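Long-range contacts in sgbp-b (Bacteroides uniformis, PDB 7K44), which probably binds xyloglucan at the cell surface, as a glycan-binding protein encoded in a polysaccharide utilization locus of a human gut bacterium: residues W258-N263 / A359-N364; V62-A67 / G104-E109; L124-S129 / G197-P202; L283-E288 / F380-I385; V291-G296 / P370-M375. All coordinates share one frame; numbering follows the deposited sequence.

From the N terminus, interaction 2 closes first and joins neighbouring strands of the N-terminal beta-rich region. Interaction 3 closes next, bringing together the first and last strands of the IPT/TIG domain. Both close before the segments of interactions 1, 4 and 5 begin. In the xyloglucan-binding domain interaction 1 pairs strands 255-264 and 357-364 in one sheet, while interactions 4 and 5 join two places on strand 371-384 to strand 283-291 and the loop after it. Interaction 5 is nested within the loop closed by interaction 4, and interaction 1 crosses both. L360 packs on F380, and M362 on Y295, I373 and M375. The centres of interactions 1 and 2 lie about 61 Å apart.

Interaction 1. Residues W258-N263 / A359-N364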
# COMPACT_ATOMS: atom_id res chain seq x y z
N TRP A 258 -11.39 -27.94 -11.96
CA TRP A 258 -11.93 -26.90 -12.82
C TRP A 258 -10.84 -26.08 -13.52
O TRP A 258 -10.54 -26.30 -14.70
CB TRP A 258 -12.92 -26.00 -12.06
CG TRP A 258 -13.61 -25.01 -12.94
CD1 TRP A 258 -14.55 -25.28 -13.90
CD2 TRP A 258 -13.40 -23.60 -12.97
NE1 TRP A 258 -14.93 -24.12 -14.53
CE2 TRP A 258 -14.26 -23.07 -13.97
CE3 TRP A 258 -12.58 -22.72 -12.26
CZ2 TRP A 258 -14.31 -21.71 -14.27
CZ3 TRP A 258 -12.64 -21.36 -12.56
CH2 TRP A 258 -13.50 -20.87 -13.55
N GLY A 259 -10.23 -25.13 -12.81
CA GLY A 259 -9.26 -24.22 -13.40
C GLY A 259 -7.87 -24.49 -12.86
O GLY A 259 -7.70 -24.80 -11.68
N GLN A 260 -6.87 -24.38 -13.73
CA GLN A 260 -5.49 -24.53 -13.29
C GLN A 260 -4.58 -23.61 -14.09
O GLN A 260 -4.81 -23.36 -15.28
CB GLN A 260 -4.94 -25.95 -13.49
CG GLN A 260 -5.76 -27.06 -12.86
CD GLN A 260 -6.89 -27.53 -13.76
OE1 GLN A 260 -6.75 -27.60 -14.98
NE2 GLN A 260 -8.03 -27.84 -13.16
N LEU A 261 -3.53 -23.13 -13.43
CA LEU A 261 -2.36 -22.57 -14.09
C LEU A 261 -1.20 -23.46 -13.68
O LEU A 261 -0.74 -23.41 -12.53
CB LEU A 261 -2.09 -21.13 -13.66
CG LEU A 261 -3.14 -20.09 -13.99
CD1 LEU A 261 -2.67 -18.71 -13.47
CD2 LEU A 261 -3.39 -20.04 -15.48
N GLN A 262 -0.75 -24.33 -14.58
CA GLN A 262 0.39 -25.21 -14.32
C GLN A 262 1.52 -24.63 -15.14
O GLN A 262 1.44 -24.58 -16.36
CB GLN A 262 0.08 -26.65 -14.72
CG GLN A 262 -1.25 -27.16 -14.18
CD GLN A 262 -1.20 -27.58 -12.71
OE1 GLN A 262 -2.10 -27.26 -11.96
NE2 GLN A 262 -0.15 -28.29 -12.32
N ASN A 263 2.56 -24.16 -14.46
CA ASN A 263 3.58 -23.33 -15.07
C ASN A 263 4.96 -23.88 -14.78
O ASN A 263 5.19 -24.50 -13.74
CB ASN A 263 3.56 -21.90 -14.45
CG ASN A 263 2.16 -21.31 -14.35
OD1 ASN A 263 1.61 -20.79 -15.32
ND2 ASN A 263 1.59 -21.35 -13.14
N ALA A 359 2.28 -24.29 -9.48
CA ALA A 359 0.90 -24.67 -9.80
C ALA A 359 -0.12 -23.95 -8.93
O ALA A 359 0.05 -23.86 -7.70
CB ALA A 359 0.69 -26.18 -9.69
N LEU A 360 -1.20 -23.49 -9.56
CA LEU A 360 -2.37 -22.93 -8.90
C LEU A 360 -3.60 -23.65 -9.45
O LEU A 360 -3.73 -23.80 -10.66
CB LEU A 360 -2.53 -21.43 -9.16
CG LEU A 360 -1.43 -20.48 -8.72
CD1 LEU A 360 -0.38 -20.35 -9.82
CD2 LEU A 360 -2.03 -19.12 -8.41
N GLN A 361 -4.49 -24.09 -8.57
CA GLN A 361 -5.69 -24.79 -9.02
C GLN A 361 -6.91 -24.29 -8.27
O GLN A 361 -6.90 -24.21 -7.03
CB GLN A 361 -5.58 -26.30 -8.83
CG GLN A 361 -4.34 -26.88 -9.45
CD GLN A 361 -4.26 -28.38 -9.32
OE1 GLN A 361 -4.96 -28.98 -8.50
NE2 GLN A 361 -3.44 -29.01 -10.16
N MET A 362 -7.97 -23.96 -9.01
CA MET A 362 -9.21 -23.45 -8.44
C MET A 362 -10.29 -24.51 -8.52
O MET A 362 -10.47 -25.14 -9.57
CB MET A 362 -9.66 -22.18 -9.17
CG MET A 362 -10.82 -21.49 -8.45
SD MET A 362 -11.31 -19.98 -9.32
CE MET A 362 -11.90 -18.98 -7.96
N THR A 363 -11.00 -24.71 -7.42
CA THR A 363 -12.11 -25.66 -7.30
C THR A 363 -13.23 -24.98 -6.53
O THR A 363 -13.06 -23.90 -5.97
CB THR A 363 -11.69 -26.96 -6.60
OG1 THR A 363 -11.22 -26.66 -5.27
CG2 THR A 363 -10.59 -27.69 -7.38
N ASN A 364 -14.40 -25.63 -6.49
CA ASN A 364 -15.52 -25.17 -5.67
C ASN A 364 -16.12 -26.36 -4.93
O ASN A 364 -17.17 -26.88 -5.32
CB ASN A 364 -16.57 -24.43 -6.50
CG ASN A 364 -17.74 -23.93 -5.66
OD1 ASN A 364 -17.63 -23.79 -4.45
ND2 ASN A 364 -18.87 -23.68 -6.31
O HOH W 1 -8.93 -27.52 -10.43
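Q361 reaches across to Q262 on the neighbouring antiparallel strand: its NE2 donates to Q262 OE1 at 2.8 Å with a nearly straight N-H (169°). The acceptor lies in the amide plane of Q361, yet the donor stands above the carbonyl plane of Q262. A bend in the Q262 chain (chi2 -79°) brings its amide over to this partner. The other ends are also engaged, Q361 OE1 by R302 NH2 and Q262 NE2 by weak bonds to E357 and Y304. Between the backbones, G259 exchanges two hydrogen bonds with M362, and L261 two with L360. M362 O accepts from G259 N at 3.2 Å and from a water at 3.0 Å. That water accepts in turn from W258 N and from Q260 NE2, each 2.9 Å from its oxygen, while Q260 OE1 is met by G224 N. On the L261 and L360 side the contacts are mostly apolar. There M362 SD lies obliquely beside the W258 ring, 3.8 Å from CZ3, in a Met-aromatic contact, and glycine suits position 259 because a side chain would crowd that indole. Because an amide both donates and accepts, a buried sheet face can carry glutamines whose polar ends neighbours match.

Interaction 2. Residues V62-A67 / G104-E109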
# COMPACT_ATOMS: atom_id res chain seq x y z
N VAL A 62 -7.29 32.58 21.93
CA VAL A 62 -6.50 31.66 21.12
C VAL A 62 -5.07 31.77 21.60
O VAL A 62 -4.54 32.88 21.72
CB VAL A 62 -6.60 32.00 19.62
CG1 VAL A 62 -5.73 31.06 18.79
CG2 VAL A 62 -8.05 31.93 19.16
N TYR A 63 -4.44 30.64 21.92
CA TYR A 63 -3.09 30.74 22.46
C TYR A 63 -2.33 29.44 22.25
O TYR A 63 -2.93 28.37 22.14
CB TYR A 63 -3.09 31.13 23.95
CG TYR A 63 -3.79 30.15 24.87
CD1 TYR A 63 -5.17 30.22 25.08
CD2 TYR A 63 -3.08 29.17 25.55
CE1 TYR A 63 -5.81 29.33 25.92
CE2 TYR A 63 -3.72 28.28 26.40
CZ TYR A 63 -5.08 28.36 26.59
OH TYR A 63 -5.72 27.47 27.43
N PHE A 64 -1.01 29.56 22.19
CA PHE A 64 -0.10 28.43 22.26
C PHE A 64 0.28 28.20 23.72
O PHE A 64 0.45 29.15 24.49
CB PHE A 64 1.17 28.72 21.46
CG PHE A 64 0.93 28.91 19.98
CD1 PHE A 64 0.59 30.15 19.47
CD2 PHE A 64 1.08 27.84 19.10
CE1 PHE A 64 0.39 30.33 18.09
CE2 PHE A 64 0.88 28.01 17.73
CZ PHE A 64 0.53 29.26 17.23
N THR A 65 0.41 26.93 24.08
CA THR A 65 0.75 26.53 25.44
C THR A 65 1.82 25.45 25.41
O THR A 65 1.89 24.65 24.47
CB THR A 65 -0.49 26.03 26.22
OG1 THR A 65 -0.12 25.78 27.59
CG2 THR A 65 -1.06 24.76 25.63
N THR A 66 2.66 25.43 26.44
CA THR A 66 3.60 24.32 26.57
C THR A 66 2.91 23.04 27.01
O THR A 66 3.47 21.95 26.82
CB THR A 66 4.71 24.68 27.56
OG1 THR A 66 4.12 25.24 28.74
CG2 THR A 66 5.68 25.67 26.94
N ALA A 67 1.72 23.13 27.59
CA ALA A 67 0.98 21.96 28.02
C ALA A 67 0.62 21.07 26.83
O ALA A 67 0.34 21.55 25.72
CB ALA A 67 -0.31 22.36 28.74
N GLY A 104 4.22 22.18 21.77
CA GLY A 104 3.21 22.18 22.80
C GLY A 104 1.85 21.96 22.18
O GLY A 104 1.65 21.01 21.42
N SER A 105 0.91 22.85 22.47
CA SER A 105 -0.43 22.74 21.94
C SER A 105 -0.91 24.11 21.50
O SER A 105 -0.47 25.14 22.02
CB SER A 105 -1.43 22.14 22.95
OG SER A 105 -0.97 20.90 23.49
N LEU A 106 -1.80 24.12 20.51
CA LEU A 106 -2.52 25.32 20.11
C LEU A 106 -3.96 25.18 20.58
O LEU A 106 -4.60 24.15 20.34
CB LEU A 106 -2.48 25.47 18.59
CG LEU A 106 -3.23 26.64 17.96
CD1 LEU A 106 -2.86 27.98 18.60
CD2 LEU A 106 -2.93 26.66 16.47
N VAL A 107 -4.46 26.21 21.28
CA VAL A 107 -5.74 26.13 21.98
C VAL A 107 -6.70 27.20 21.47
O VAL A 107 -6.31 28.36 21.29
CB VAL A 107 -5.53 26.30 23.50
CG1 VAL A 107 -6.83 26.01 24.23
CG2 VAL A 107 -4.40 25.41 24.00
N VAL A 108 -7.95 26.80 21.27
CA VAL A 108 -9.06 27.73 21.05
C VAL A 108 -9.98 27.60 22.26
O VAL A 108 -10.63 26.56 22.44
CB VAL A 108 -9.81 27.43 19.76
CG1 VAL A 108 -10.99 28.39 19.60
CG2 VAL A 108 -8.88 27.51 18.56
N GLU A 109 -10.05 28.65 23.07
CA GLU A 109 -10.88 28.68 24.27
C GLU A 109 -12.15 29.45 23.93
O GLU A 109 -12.10 30.66 23.66
CB GLU A 109 -10.10 29.35 25.39
CG GLU A 109 -10.79 29.37 26.74
CD GLU A 109 -10.01 30.16 27.78
OE1 GLU A 109 -8.84 29.81 28.05
OE2 GLU A 109 -10.56 31.15 28.31
O HOH W 2 -8.21 27.02 27.77
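Y63, whose CG sits between N and C (chi1 61°), lays its ring against V107, whose CB sits over one face, 3.9 Å from the ring centroid, displaced toward the rim. On the other side of the sheet F64 meets L106 more centrally: L106 CD1 stands 3.8 Å from the F64 ring centroid, almost on the ring normal. Both are CH-pi contacts, and branched aliphatic residues suit them because they offer a methyl or methine to a flat partner. V107 CG2 touches T65 CG2. Antiparallel strands 59-65 and 103-110 hold these side chains in register, with hydrogen-bonded pairs Y63-V107 and T65-S105 alternating with non-hydrogen-bonded pairs V62-V108 and F64-L106. The pair forms the centre of one four-stranded sheet of a beta-sandwich, with L106 and V108 facing I51 of the other. Where the first strand ends, S105 OG donates to A67 O at 2.7 Å, in the carbonyl plane and on a lone pair. T65 OG1 accepts from A67 N at 3.2 Å in an ST turn and donates to P75 O, a double hold that shapes the turn. Any side chain at G104 would collide with T65 O. At the other end a water in the plane of the Y63 ring bridges Y63 OH (2.6 Å from its oxygen) and E109 OE1 (2.9 Å). Further out, F119 meets the F64 ring edge-to-face and F116 backs V107.

Interaction 3. Residues L124-S129 / G197-P202; sequences LPPSIS and GTAEVP
In the IPT/TIG domain, an immunoglobulin-like sandwich, the edge strands 127-131 and 197-204 of two different sheets meet through I128 and, just before its strand, P126 on one side and G197, A199 and V201 on the other. The two run roughly parallel, 27° apart with axes 6.0 Å at closest, and no direct hydrogen bond joins them. I128 carries most of the apolar contact. With its CG1 beside the backbone N (chi1 -67°), it presents two branches: CG2 meets V201 CG2 at 3.6 Å, and CD1 touches A199 CB at 3.8 Å. The I128 and V201 side chains cross at about a right angle. Alanine suits position 199 because its methyl group nestles close against backbone, with A199 CB 3.4 Å from P126 O and near S127 CA. Each strand spends its own backbone bonds on an inner neighbour, S127 and S129 on Q147 and L145, A199 and V201 on I192 and L190. The seam where the first and last strands of the domain approach is closed by side chains and one water rather than by shared sheet hydrogen bonds. That water donates to P126 O at 2.7 Å and to T198 O at 2.9 Å, bridging the backbones. The P126 ring lies along the backbone of G197, P126 CD being 3.4 Å from G197 C. A side chain at G197 would press on P125 and on the preceding carbonyl. T198, whose side chain points away from this seam, bonds T193 through OG1. Deeper in, I128 rests on V144 and I192, one from each sheet.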
# COMPACT_ATOMS: atom_id res chain seq x y z
N LEU A 124 8.32 17.34 10.85
CA LEU A 124 8.95 16.04 11.03
C LEU A 124 9.21 15.41 9.66
O LEU A 124 8.52 15.74 8.68
CB LEU A 124 8.02 15.13 11.82
CG LEU A 124 7.76 15.54 13.27
CD1 LEU A 124 6.60 14.77 13.86
CD2 LEU A 124 9.01 15.35 14.10
N PRO A 125 10.20 14.53 9.56
CA PRO A 125 10.42 13.83 8.30
C PRO A 125 9.24 12.91 8.00
O PRO A 125 8.55 12.45 8.92
CB PRO A 125 11.70 13.02 8.56
CG PRO A 125 11.70 12.80 10.02
CD PRO A 125 11.12 14.06 10.61
N PRO A 126 9.00 12.61 6.73
CA PRO A 126 7.93 11.66 6.40
C PRO A 126 8.37 10.24 6.72
O PRO A 126 9.56 9.94 6.84
CB PRO A 126 7.76 11.85 4.89
CG PRO A 126 9.16 12.20 4.40
CD PRO A 126 9.78 13.00 5.55
N SER A 127 7.39 9.36 6.85
CA SER A 127 7.66 7.95 7.07
C SER A 127 6.63 7.16 6.28
O SER A 127 5.53 7.64 6.00
CB SER A 127 7.60 7.57 8.55
OG SER A 127 6.42 8.05 9.17
N ILE A 128 7.01 5.94 5.91
CA ILE A 128 6.15 5.03 5.17
C ILE A 128 5.95 3.77 6.01
O ILE A 128 6.92 3.14 6.43
CB ILE A 128 6.75 4.67 3.81
CG1 ILE A 128 6.78 5.90 2.91
CG2 ILE A 128 5.93 3.54 3.16
CD1 ILE A 128 7.76 5.79 1.74
N SER A 129 4.69 3.41 6.25
CA SER A 129 4.40 2.19 6.98
C SER A 129 3.90 1.05 6.09
O SER A 129 4.13 -0.11 6.43
CB SER A 129 3.39 2.44 8.10
OG SER A 129 2.16 2.92 7.59
N GLY A 197 12.00 16.03 4.75
CA GLY A 197 12.94 14.94 4.68
C GLY A 197 12.46 13.86 3.72
O GLY A 197 11.61 14.10 2.87
N THR A 198 13.04 12.67 3.87
CA THR A 198 12.84 11.58 2.93
C THR A 198 12.53 10.29 3.68
O THR A 198 13.16 9.97 4.69
CB THR A 198 14.06 11.38 2.04
OG1 THR A 198 14.29 12.57 1.27
CG2 THR A 198 13.86 10.20 1.08
N ALA A 199 11.54 9.56 3.18
CA ALA A 199 11.22 8.22 3.65
C ALA A 199 11.54 7.25 2.53
O ALA A 199 11.23 7.52 1.37
CB ALA A 199 9.74 8.10 4.00
N GLU A 200 12.17 6.14 2.88
CA GLU A 200 12.64 5.17 1.90
C GLU A 200 12.12 3.78 2.24
O GLU A 200 12.08 3.39 3.41
CB GLU A 200 14.18 5.14 1.86
CG GLU A 200 14.80 6.35 1.18
CD GLU A 200 16.32 6.36 1.26
OE1 GLU A 200 16.94 5.28 1.17
OE2 GLU A 200 16.89 7.46 1.43
N VAL A 201 11.72 3.04 1.21
CA VAL A 201 11.35 1.63 1.31
C VAL A 201 12.32 0.84 0.44
O VAL A 201 12.21 0.88 -0.79
CB VAL A 201 9.91 1.38 0.85
CG1 VAL A 201 9.58 -0.12 0.92
CG2 VAL A 201 8.93 2.18 1.70
N PRO A 202 13.27 0.11 1.02
CA PRO A 202 14.17 -0.71 0.21
C PRO A 202 13.46 -1.98 -0.27
O PRO A 202 12.39 -2.35 0.22
CB PRO A 202 15.28 -1.07 1.19
CG PRO A 202 14.59 -1.10 2.52
CD PRO A 202 13.53 -0.03 2.47
O HOH W 3 12.18 9.59 7.42

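Interaction 4. Residues L283-E288 / F380-I385; sequences LALQFE and FRVVKI
R381 holds E288 in an end-on salt bridge, NH2 and NH1 both donating to the single oxygen E288 OE2, NH2 at 2.9 Å and NH1 at 3.0 Å. The oxygen lies in the guanidinium plane, and the two groups are nearly coplanar (18°). R381 NE donates to Q286 OE1 at 2.9 Å, on a lone pair, although the amide stands steeply against the guanidinium. A bend at chi2 (-98°) curls the chain back so that the guanidinium lies over the backbone of Q286 and F287. The remaining ends are held too: E288 OE1 by S133 of the IPT/TIG domain, R381 NH1 by Q333. A leucine in place of R381 would probably leave the buried carboxylate of E288 without its countercharge and Q286 OE1 without this donor. Beneath these bonds run the paired backbones, with A284 opposite V383 and Q286 opposite R381 as hydrogen-bonded pairs. On the core side F287 CB sits over the F380 ring, 3.4 Å from CD2, while the two rings slide past each other with little overlap. L283 CD1 and L285 CD1 touch the V382 methyls, CG1 and CG2 respectively. F380 packs on L358 of the other sheet, as expected for antiparallel strands in a beta-sandwich carbohydrate-binding domain.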
# COMPACT_ATOMS: atom_id res chain seq x y z
N LEU A 283 10.86 -16.19 3.76
CA LEU A 283 10.57 -15.88 2.37
C LEU A 283 9.09 -16.07 2.08
O LEU A 283 8.39 -16.83 2.76
CB LEU A 283 11.37 -16.81 1.44
CG LEU A 283 12.89 -16.60 1.45
CD1 LEU A 283 13.58 -17.75 0.69
CD2 LEU A 283 13.27 -15.25 0.87
N ALA A 284 8.61 -15.39 1.03
CA ALA A 284 7.24 -15.53 0.57
C ALA A 284 7.24 -15.72 -0.94
O ALA A 284 8.08 -15.16 -1.65
CB ALA A 284 6.37 -14.31 0.89
N LEU A 285 6.29 -16.52 -1.42
CA LEU A 285 5.90 -16.48 -2.83
C LEU A 285 4.88 -15.37 -2.99
O LEU A 285 3.83 -15.37 -2.33
CB LEU A 285 5.30 -17.81 -3.28
CG LEU A 285 4.84 -17.80 -4.74
CD1 LEU A 285 6.05 -17.83 -5.64
CD2 LEU A 285 3.93 -18.99 -5.01
N GLN A 286 5.19 -14.40 -3.86
CA GLN A 286 4.42 -13.17 -3.94
C GLN A 286 4.06 -12.95 -5.40
O GLN A 286 4.86 -13.26 -6.29
CB GLN A 286 5.28 -12.03 -3.40
CG GLN A 286 4.65 -10.67 -3.38
CD GLN A 286 5.59 -9.65 -2.77
OE1 GLN A 286 6.38 -9.00 -3.46
NE2 GLN A 286 5.53 -9.52 -1.44
N PHE A 287 2.84 -12.49 -5.65
CA PHE A 287 2.39 -12.31 -7.02
C PHE A 287 1.34 -11.22 -7.12
O PHE A 287 0.80 -10.73 -6.12
CB PHE A 287 1.89 -13.63 -7.62
CG PHE A 287 0.78 -14.28 -6.83
CD1 PHE A 287 1.06 -15.11 -5.76
CD2 PHE A 287 -0.55 -14.04 -7.17
CE1 PHE A 287 0.02 -15.71 -5.03
CE2 PHE A 287 -1.59 -14.62 -6.46
CZ PHE A 287 -1.30 -15.45 -5.38
N GLU A 288 1.05 -10.82 -8.35
CA GLU A 288 0.03 -9.82 -8.59
C GLU A 288 -1.22 -10.52 -9.10
O GLU A 288 -1.14 -11.48 -9.88
CB GLU A 288 0.54 -8.76 -9.57
CG GLU A 288 0.21 -7.34 -9.12
CD GLU A 288 1.17 -6.86 -8.03
OE1 GLU A 288 0.92 -5.80 -7.41
OE2 GLU A 288 2.16 -7.56 -7.78
N PHE A 380 5.13 -13.60 -10.49
CA PHE A 380 5.45 -14.40 -9.31
C PHE A 380 6.91 -14.18 -8.96
O PHE A 380 7.80 -14.31 -9.81
CB PHE A 380 5.17 -15.88 -9.57
CG PHE A 380 3.73 -16.20 -9.82
CD1 PHE A 380 3.17 -16.05 -11.08
CD2 PHE A 380 2.93 -16.68 -8.80
CE1 PHE A 380 1.83 -16.36 -11.33
CE2 PHE A 380 1.59 -16.99 -9.02
CZ PHE A 380 1.04 -16.82 -10.28
N ARG A 381 7.17 -13.85 -7.69
CA ARG A 381 8.52 -13.60 -7.21
C ARG A 381 8.68 -14.24 -5.84
O ARG A 381 7.70 -14.46 -5.12
CB ARG A 381 8.87 -12.10 -7.14
CG ARG A 381 7.95 -11.26 -6.25
CD ARG A 381 6.88 -10.54 -7.05
NE ARG A 381 6.17 -9.52 -6.27
CZ ARG A 381 5.04 -8.94 -6.68
NH1 ARG A 381 4.44 -8.02 -5.91
NH2 ARG A 381 4.51 -9.27 -7.87
N VAL A 382 9.93 -14.58 -5.49
CA VAL A 382 10.26 -15.07 -4.15
C VAL A 382 11.08 -13.99 -3.47
O VAL A 382 12.16 -13.62 -3.95
CB VAL A 382 11.04 -16.40 -4.20
CG1 VAL A 382 11.39 -16.82 -2.77
CG2 VAL A 382 10.25 -17.48 -4.91
N VAL A 383 10.57 -13.49 -2.33
CA VAL A 383 11.13 -12.31 -1.67
C VAL A 383 11.13 -12.50 -0.16
O VAL A 383 10.36 -13.29 0.39
CB VAL A 383 10.36 -11.02 -2.03
CG1 VAL A 383 10.54 -10.65 -3.50
CG2 VAL A 383 8.90 -11.16 -1.66
N LYS A 384 11.96 -11.72 0.51
CA LYS A 384 11.98 -11.74 1.96
C LYS A 384 10.73 -11.07 2.52
O LYS A 384 10.23 -10.08 1.97
CB LYS A 384 13.23 -11.02 2.47
CG LYS A 384 14.48 -11.86 2.31
CD LYS A 384 15.73 -11.22 2.89
CE LYS A 384 16.90 -12.19 2.80
NZ LYS A 384 18.22 -11.54 3.07
N ILE A 385 10.21 -11.64 3.60
CA ILE A 385 9.14 -11.02 4.36
C ILE A 385 9.73 -9.94 5.27
O ILE A 385 9.24 -8.82 5.33
CB ILE A 385 8.37 -12.06 5.19
CG1 ILE A 385 7.87 -13.21 4.32
CG2 ILE A 385 7.21 -11.40 5.94
CD1 ILE A 385 7.57 -14.48 5.10

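Interaction 5. Residues V291-G296 / P370-M375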
# COMPACT_ATOMS: atom_id res chain seq x y z
N VAL A 291 -8.77 -9.44 -9.59
CA VAL A 291 -10.06 -10.11 -9.53
C VAL A 291 -11.07 -9.19 -10.18
O VAL A 291 -11.40 -8.13 -9.63
CB VAL A 291 -10.46 -10.46 -8.09
CG1 VAL A 291 -11.87 -11.06 -8.04
CG2 VAL A 291 -9.45 -11.42 -7.48
N ALA A 292 -11.56 -9.56 -11.37
CA ALA A 292 -12.46 -8.68 -12.09
C ALA A 292 -13.90 -8.81 -11.62
O ALA A 292 -14.69 -7.87 -11.76
CB ALA A 292 -12.39 -8.95 -13.59
N VAL A 293 -14.27 -9.97 -11.08
CA VAL A 293 -15.65 -10.24 -10.69
C VAL A 293 -15.64 -10.83 -9.29
O VAL A 293 -14.99 -11.85 -9.05
CB VAL A 293 -16.35 -11.19 -11.68
CG1 VAL A 293 -17.73 -11.55 -11.18
CG2 VAL A 293 -16.43 -10.56 -13.07
N GLU A 294 -16.35 -10.18 -8.37
CA GLU A 294 -16.46 -10.70 -7.02
C GLU A 294 -17.20 -12.03 -7.03
O GLU A 294 -18.14 -12.23 -7.81
CB GLU A 294 -17.21 -9.69 -6.16
CG GLU A 294 -17.23 -10.02 -4.68
CD GLU A 294 -17.88 -8.91 -3.87
OE1 GLU A 294 -18.51 -8.02 -4.48
OE2 GLU A 294 -17.76 -8.93 -2.62
N TYR A 295 -16.77 -12.96 -6.18
CA TYR A 295 -17.45 -14.23 -6.01
C TYR A 295 -17.63 -14.53 -4.53
O TYR A 295 -16.83 -14.12 -3.69
CB TYR A 295 -16.72 -15.40 -6.72
CG TYR A 295 -15.28 -15.63 -6.31
CD1 TYR A 295 -14.24 -14.93 -6.92
CD2 TYR A 295 -14.95 -16.55 -5.32
CE1 TYR A 295 -12.93 -15.14 -6.55
CE2 TYR A 295 -13.63 -16.76 -4.93
CZ TYR A 295 -12.63 -16.06 -5.56
OH TYR A 295 -11.31 -16.27 -5.20
N GLY A 296 -18.69 -15.28 -4.23
CA GLY A 296 -19.03 -15.61 -2.87
C GLY A 296 -18.25 -16.80 -2.34
O GLY A 296 -17.23 -17.22 -2.90
N PRO A 370 -23.95 -21.56 -9.32
CA PRO A 370 -22.68 -21.34 -10.01
C PRO A 370 -22.17 -19.91 -9.86
O PRO A 370 -22.94 -19.01 -9.51
CB PRO A 370 -23.03 -21.62 -11.48
CG PRO A 370 -24.49 -21.34 -11.58
CD PRO A 370 -25.08 -21.72 -10.25
N TYR A 371 -20.87 -19.71 -10.09
CA TYR A 371 -20.24 -18.41 -9.99
C TYR A 371 -19.54 -18.08 -11.29
O TYR A 371 -18.88 -18.94 -11.89
CB TYR A 371 -19.16 -18.41 -8.92
CG TYR A 371 -19.64 -18.48 -7.50
CD1 TYR A 371 -20.22 -17.37 -6.89
CD2 TYR A 371 -19.48 -19.63 -6.75
CE1 TYR A 371 -20.65 -17.42 -5.58
CE2 TYR A 371 -19.91 -19.69 -5.44
CZ TYR A 371 -20.49 -18.58 -4.86
OH TYR A 371 -20.91 -18.63 -3.55
N ASN A 372 -19.66 -16.83 -11.73
CA ASN A 372 -18.84 -16.33 -12.82
C ASN A 372 -17.49 -15.90 -12.24
O ASN A 372 -17.43 -15.09 -11.31
CB ASN A 372 -19.52 -15.16 -13.52
CG ASN A 372 -18.65 -14.52 -14.58
OD1 ASN A 372 -17.99 -15.21 -15.35
ND2 ASN A 372 -18.63 -13.19 -14.61
N ILE A 373 -16.41 -16.46 -12.78
CA ILE A 373 -15.05 -16.21 -12.31
C ILE A 373 -14.29 -15.47 -13.39
O ILE A 373 -14.38 -15.81 -14.58
CB ILE A 373 -14.35 -17.55 -11.99
CG1 ILE A 373 -15.13 -18.32 -10.93
CG2 ILE A 373 -12.89 -17.32 -11.59
CD1 ILE A 373 -15.26 -17.60 -9.59
N GLU A 374 -13.51 -14.45 -13.00
CA GLU A 374 -12.63 -13.78 -13.94
C GLU A 374 -11.49 -13.15 -13.15
O GLU A 374 -11.69 -12.17 -12.44
CB GLU A 374 -13.39 -12.72 -14.75
CG GLU A 374 -12.51 -11.98 -15.76
CD GLU A 374 -13.19 -10.78 -16.39
OE1 GLU A 374 -14.41 -10.59 -16.17
OE2 GLU A 374 -12.51 -10.00 -17.08
N MET A 375 -10.29 -13.72 -13.29
CA MET A 375 -9.14 -13.32 -12.49
C MET A 375 -7.89 -13.43 -13.34
O MET A 375 -7.83 -14.23 -14.28
CB MET A 375 -8.99 -14.22 -11.26
CG MET A 375 -10.25 -14.35 -10.42
SD MET A 375 -10.10 -15.71 -9.26
CE MET A 375 -8.56 -15.23 -8.51
O HOH W 4 -13.52 -13.79 -10.20
O HOH W 5 -19.06 -14.52 -9.21
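A292 N donates to E374 O at 2.8 Å, approaching nearly along the carbonyl direction, and this is the one direct hydrogen bond between the two segments. Just before it V291 and M375 form a non-hydrogen-bonded antiparallel pair, and V291 CG2 touches the M375 methyl. Beyond A292 the chain lifts off its neighbour and water takes over the bridging. One water donates to V293 O at 2.7 Å and accepts from E374 N at 2.9 Å. A second donates to E294 O at 2.8 Å and to N372 O at 2.7 Å. V293 N is buried without a partner. The E374 chain extends past A292, whose small CB lies against its carboxylate carbon, and E374 OE2 bonds Y376 OH. Y295 lies obliquely against two residues of the strand, its CG 3.8 Å from I373 CD1 and its CE1 4.0 Å from M375 SD, the latter a Met-aromatic contact. With CG beside its backbone N (chi1 -71°), Y371 brings its ring next to the loop at G296, Y371 CE1 lying 3.2 Å from G296 N. Glycine suits position 296, since a side chain would clash with Y371 OH. Y371 OH makes a weak bond to E297 O. An alanine at Y371 would lose the ring, and is likely to open a gap beside Y295 CB and G296 and leave that part of the loop freer to move. R317 holds the carbonyls of Y295 and G296. This is the margin of the sandwich, where strand 283-291 ends and a connecting loop folds over strand 371-384 on its way to the other sheet.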